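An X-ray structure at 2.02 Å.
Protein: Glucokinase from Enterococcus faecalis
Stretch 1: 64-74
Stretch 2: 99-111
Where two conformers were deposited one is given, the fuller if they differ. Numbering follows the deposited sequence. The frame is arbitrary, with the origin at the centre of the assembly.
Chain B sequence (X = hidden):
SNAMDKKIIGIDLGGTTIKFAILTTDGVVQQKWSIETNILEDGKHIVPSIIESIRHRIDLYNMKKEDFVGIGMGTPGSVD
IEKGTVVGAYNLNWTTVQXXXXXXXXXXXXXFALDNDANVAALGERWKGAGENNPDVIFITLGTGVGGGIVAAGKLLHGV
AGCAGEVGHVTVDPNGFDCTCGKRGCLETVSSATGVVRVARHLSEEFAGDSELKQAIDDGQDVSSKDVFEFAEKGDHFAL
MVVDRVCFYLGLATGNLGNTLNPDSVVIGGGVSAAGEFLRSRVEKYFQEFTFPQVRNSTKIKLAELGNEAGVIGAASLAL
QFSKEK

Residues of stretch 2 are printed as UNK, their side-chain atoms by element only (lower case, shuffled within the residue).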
# COMPACT_ATOMS: atom_id res chain seq x y z
N LYS B 64 -18.17 -26.66 26.51
CA LYS B 64 -19.54 -26.26 26.13
C LYS B 64 -19.46 -25.53 24.81
O LYS B 64 -18.85 -24.45 24.73
CB LYS B 64 -20.15 -25.31 27.18
CG LYS B 64 -20.85 -25.96 28.33
CD LYS B 64 -20.82 -25.05 29.55
CE LYS B 64 -21.76 -23.88 29.38
NZ LYS B 64 -22.11 -23.29 30.70
N LYS B 65 -20.04 -26.14 23.78
CA LYS B 65 -19.90 -25.66 22.39
C LYS B 65 -20.40 -24.23 22.16
O LYS B 65 -19.92 -23.52 21.27
CB LYS B 65 -20.68 -26.60 21.47
CG LYS B 65 -20.76 -26.18 20.03
CD LYS B 65 -21.02 -27.39 19.15
CE LYS B 65 -20.99 -27.00 17.70
NZ LYS B 65 -22.24 -26.29 17.29
N GLU B 66 -21.37 -23.83 22.96
CA GLU B 66 -22.02 -22.54 22.81
C GLU B 66 -21.27 -21.42 23.50
O GLU B 66 -21.63 -20.27 23.34
CB GLU B 66 -23.44 -22.61 23.35
CG GLU B 66 -23.54 -22.78 24.87
CD GLU B 66 -23.56 -24.22 25.37
OE1 GLU B 66 -23.88 -24.38 26.56
OE2 GLU B 66 -23.26 -25.17 24.60
N ASP B 67 -20.26 -21.75 24.31
CA ASP B 67 -19.31 -20.73 24.76
C ASP B 67 -18.49 -20.14 23.62
O ASP B 67 -17.94 -19.06 23.77
CB ASP B 67 -18.30 -21.29 25.76
CG ASP B 67 -18.84 -21.41 27.18
OD1 ASP B 67 -20.06 -21.21 27.43
OD2 ASP B 67 -17.99 -21.76 28.04
N PHE B 68 -18.34 -20.88 22.51
CA PHE B 68 -17.45 -20.45 21.42
C PHE B 68 -18.15 -19.42 20.54
O PHE B 68 -19.22 -19.71 19.98
CB PHE B 68 -16.97 -21.63 20.55
CG PHE B 68 -16.01 -22.57 21.26
CD1 PHE B 68 -16.42 -23.83 21.62
CD2 PHE B 68 -14.72 -22.17 21.59
CE1 PHE B 68 -15.57 -24.67 22.29
CE2 PHE B 68 -13.87 -23.03 22.24
CZ PHE B 68 -14.29 -24.28 22.58
N VAL B 69 -17.55 -18.22 20.44
CA VAL B 69 -18.15 -17.12 19.65
C VAL B 69 -17.86 -17.38 18.17
O VAL B 69 -18.72 -17.18 17.27
CB VAL B 69 -17.60 -15.73 20.11
CG1 VAL B 69 -17.92 -14.62 19.08
CG2 VAL B 69 -18.09 -15.40 21.52
N GLY B 70 -16.66 -17.86 17.92
CA GLY B 70 -16.33 -18.49 16.64
C GLY B 70 -14.90 -18.96 16.48
O GLY B 70 -14.11 -18.97 17.43
N ILE B 71 -14.54 -19.29 15.24
CA ILE B 71 -13.18 -19.83 14.90
C ILE B 71 -12.58 -18.95 13.83
O ILE B 71 -13.22 -18.70 12.79
CB ILE B 71 -13.29 -21.28 14.32
CG1 ILE B 71 -13.83 -22.26 15.35
CG2 ILE B 71 -11.95 -21.85 13.88
CD1 ILE B 71 -14.56 -23.46 14.71
N GLY B 72 -11.36 -18.50 14.05
CA GLY B 72 -10.59 -17.86 13.00
C GLY B 72 -9.39 -18.71 12.58
O GLY B 72 -8.76 -19.36 13.40
N MSE B 73 -9.07 -18.70 11.29
CA MSE B 73 -7.92 -19.50 10.79
C MSE B 73 -7.00 -18.71 9.85
O MSE B 73 -7.48 -18.01 8.99
CB MSE B 73 -8.43 -20.78 10.09
CG MSE B 73 -7.31 -21.69 9.53
SE MSE B 73 -8.17 -23.28 8.83
CE MSE B 73 -7.05 -23.52 7.25
N GLY B 74 -5.69 -18.82 10.03
CA GLY B 74 -4.74 -18.38 9.06
C GLY B 74 -4.21 -19.56 8.25
O GLY B 74 -3.99 -20.63 8.79
N UNK B 99 -12.67 -25.15 -0.51
CA UNK B 99 -13.85 -24.57 0.15
C UNK B 99 -13.73 -24.74 1.67
O UNK B 99 -14.62 -25.30 2.30
c UNK B 99 -15.01 -25.42 -0.39
c UNK B 99 -12.94 -26.51 -1.01
c UNK B 99 -14.40 -26.76 -0.62
N UNK B 100 -12.65 -24.20 2.24
CA UNK B 100 -12.29 -24.48 3.62
C UNK B 100 -13.36 -24.00 4.57
O UNK B 100 -13.71 -24.68 5.51
c UNK B 100 -10.95 -23.78 4.00
c UNK B 100 -10.69 -23.88 5.49
c UNK B 100 -9.75 -24.40 3.24
N UNK B 101 -13.89 -22.81 4.33
CA UNK B 101 -14.87 -22.25 5.22
C UNK B 101 -16.07 -23.17 5.23
O UNK B 101 -16.58 -23.57 6.29
c UNK B 101 -16.51 -20.30 5.57
c UNK B 101 -16.85 -18.83 5.25
n UNK B 101 -18.60 -17.08 5.52
c UNK B 101 -18.17 -18.45 5.94
c UNK B 101 -15.29 -20.84 4.76
N UNK B 102 -16.54 -23.53 4.02
CA UNK B 102 -17.68 -24.41 3.90
C UNK B 102 -17.50 -25.71 4.69
O UNK B 102 -18.39 -26.11 5.43
c UNK B 102 -17.91 -24.72 2.43
c UNK B 102 -19.33 -25.01 2.06
o UNK B 102 -19.09 -25.97 -0.09
c UNK B 102 -19.47 -24.96 0.56
o UNK B 102 -19.91 -23.90 0.02
N UNK B 103 -16.35 -26.36 4.54
CA UNK B 103 -16.12 -27.66 5.16
C UNK B 103 -16.12 -27.55 6.68
O UNK B 103 -16.81 -28.30 7.38
n UNK B 103 -12.44 -28.52 2.96
c UNK B 103 -14.85 -28.31 4.61
c UNK B 103 -14.87 -28.40 3.03
o UNK B 103 -13.59 -29.47 1.25
c UNK B 103 -13.57 -28.85 2.36
N UNK B 104 -15.41 -26.56 7.20
CA UNK B 104 -15.27 -26.46 8.65
C UNK B 104 -16.54 -25.97 9.31
O UNK B 104 -16.96 -26.50 10.35
c UNK B 104 -14.04 -25.57 9.01
c UNK B 104 -11.53 -25.64 8.83
c UNK B 104 -12.80 -26.27 8.46
c UNK B 104 -13.94 -25.32 10.56
N UNK B 105 -17.15 -24.96 8.72
CA UNK B 105 -18.34 -24.41 9.32
C UNK B 105 -19.37 -25.52 9.35
O UNK B 105 -20.05 -25.75 10.37
o UNK B 105 -20.29 -20.92 7.61
c UNK B 105 -19.65 -20.84 8.68
c UNK B 105 -19.33 -22.10 9.42
c UNK B 105 -18.85 -23.20 8.53
o UNK B 105 -19.26 -19.78 9.20
N UNK B 106 -19.45 -26.23 8.24
CA UNK B 106 -20.41 -27.36 8.14
C UNK B 106 -20.21 -28.44 9.22
O UNK B 106 -21.14 -28.83 9.94
o UNK B 106 -21.44 -28.90 6.65
c UNK B 106 -20.36 -27.98 6.77
N UNK B 107 -18.96 -28.89 9.33
CA UNK B 107 -18.59 -29.95 10.26
C UNK B 107 -18.75 -29.55 11.73
O UNK B 107 -19.05 -30.38 12.57
c UNK B 107 -17.16 -30.38 10.01
N UNK B 108 -18.49 -28.28 12.03
CA UNK B 108 -18.30 -27.87 13.42
C UNK B 108 -19.53 -27.15 13.99
O UNK B 108 -19.77 -27.22 15.19
c UNK B 108 -15.81 -29.19 14.43
c UNK B 108 -15.79 -27.63 14.24
c UNK B 108 -14.39 -27.13 13.72
c UNK B 108 -17.02 -27.03 13.54
N UNK B 109 -20.33 -26.50 13.15
CA UNK B 109 -21.54 -25.82 13.67
C UNK B 109 -21.22 -24.59 14.52
O UNK B 109 -22.04 -24.15 15.37
N UNK B 110 -20.05 -24.02 14.29
CA UNK B 110 -19.69 -22.76 14.91
C UNK B 110 -19.07 -21.85 13.84
O UNK B 110 -18.29 -22.32 13.01
c UNK B 110 -17.41 -22.38 16.01
c UNK B 110 -18.80 -22.96 16.17
c UNK B 110 -17.27 -21.16 16.77
c UNK B 110 -18.78 -24.40 16.66
N UNK B 111 -19.41 -20.55 13.87
CA UNK B 111 -19.04 -19.64 12.77
C UNK B 111 -17.52 -19.57 12.54
O UNK B 111 -16.75 -19.62 13.50
c UNK B 111 -19.63 -18.28 13.19
c UNK B 111 -20.10 -19.83 14.96
c UNK B 111 -19.81 -18.38 14.63

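Position 99 carries three carbons that close a ring onto its own backbone N, the signature of proline; Pro99 occupies the N-cap position and lies out of reach of stretch 1. At position 100 a single carbon bears two more, and the side chain points toward the strand, where one methyl comes near the selenomethionine at Met73. Three carbons forked at the first make this Val100, with CG1 4.1 Å from Met73 CE.

Position 101 has four carbons in a row ending in nitrogen, an extended chain that can only be lysine; all four chi angles of Lys101 are t, and it does not reach the strand. Position 102 shows three carbons, the third carrying two oxygens, hence Glu102, also remote from stretch 1. At position 103 the third carbon carries one oxygen and one nitrogen instead, the amide of Gln103, again without a contact.

Position 104 turns back toward the strand. Its four carbons fork at the first, one arm being two carbons long, which identifies Ile104; its CD1 lies 4.1 Å from Met73 SE. Val100 and Ile104 are one helical turn apart, linked by the bond from Ile104 N to Val100 O (3.0 Å), so both can meet the same side chain.

Position 105 repeats the pattern of three carbons with two terminal oxygens. Glu105 points sideways and makes no contact with stretch 1. Position 106 has one carbon followed by one oxygen, which makes it Ser106, and position 107 has a lone carbon, which makes it Ala107; both are out of reach of the strand.

At position 108 four carbons fork at the second, and the side chain points toward stretch 1, touching Ile71. This is Leu108, whose CD2 is 3.8 Å from Ile71 CD1. Position 109 has no side-chain atoms: Gly109 leaves the helix with a positive phi of 71°, a conformation that favours glycine. A CB placed here would also clash with Lys65 NZ, at 2.8 Å. That amine instead makes a weak hydrogen bond, Lys65 NZ to Gly109 O, of 2.9 Å.

Position 110 has four carbons forked at the first, with one two-carbon arm, and packs against Lys65, Phe68, Gly70 and Ile71. It is Ile110, modelled with two conformers; in the one given, CG1 lies 3.3 Å from Ile71 CD1 and CD1 lies 3.8 Å from Phe68 CB. Position 111 again closes three carbons onto its N, so it is Pro111, with CG 3.1 Å from Val69 O.

The contact thus combines apolar packing with a backbone anchor. Strand and helix run nearly antiparallel, at 149°, with their axes 10.8 Å apart at closest approach, and Ile71 and Met73 help to fill the space between them. Beyond the helix, the chain draws close enough for Ile71 N to donate a 2.8 Å hydrogen bond to Pro111 O. Gly70 accommodates this approach: a CB there would lie 2.9 Å from Pro111 O, a clash.

Stretch 2 99-111: PVKEQIESALGIP
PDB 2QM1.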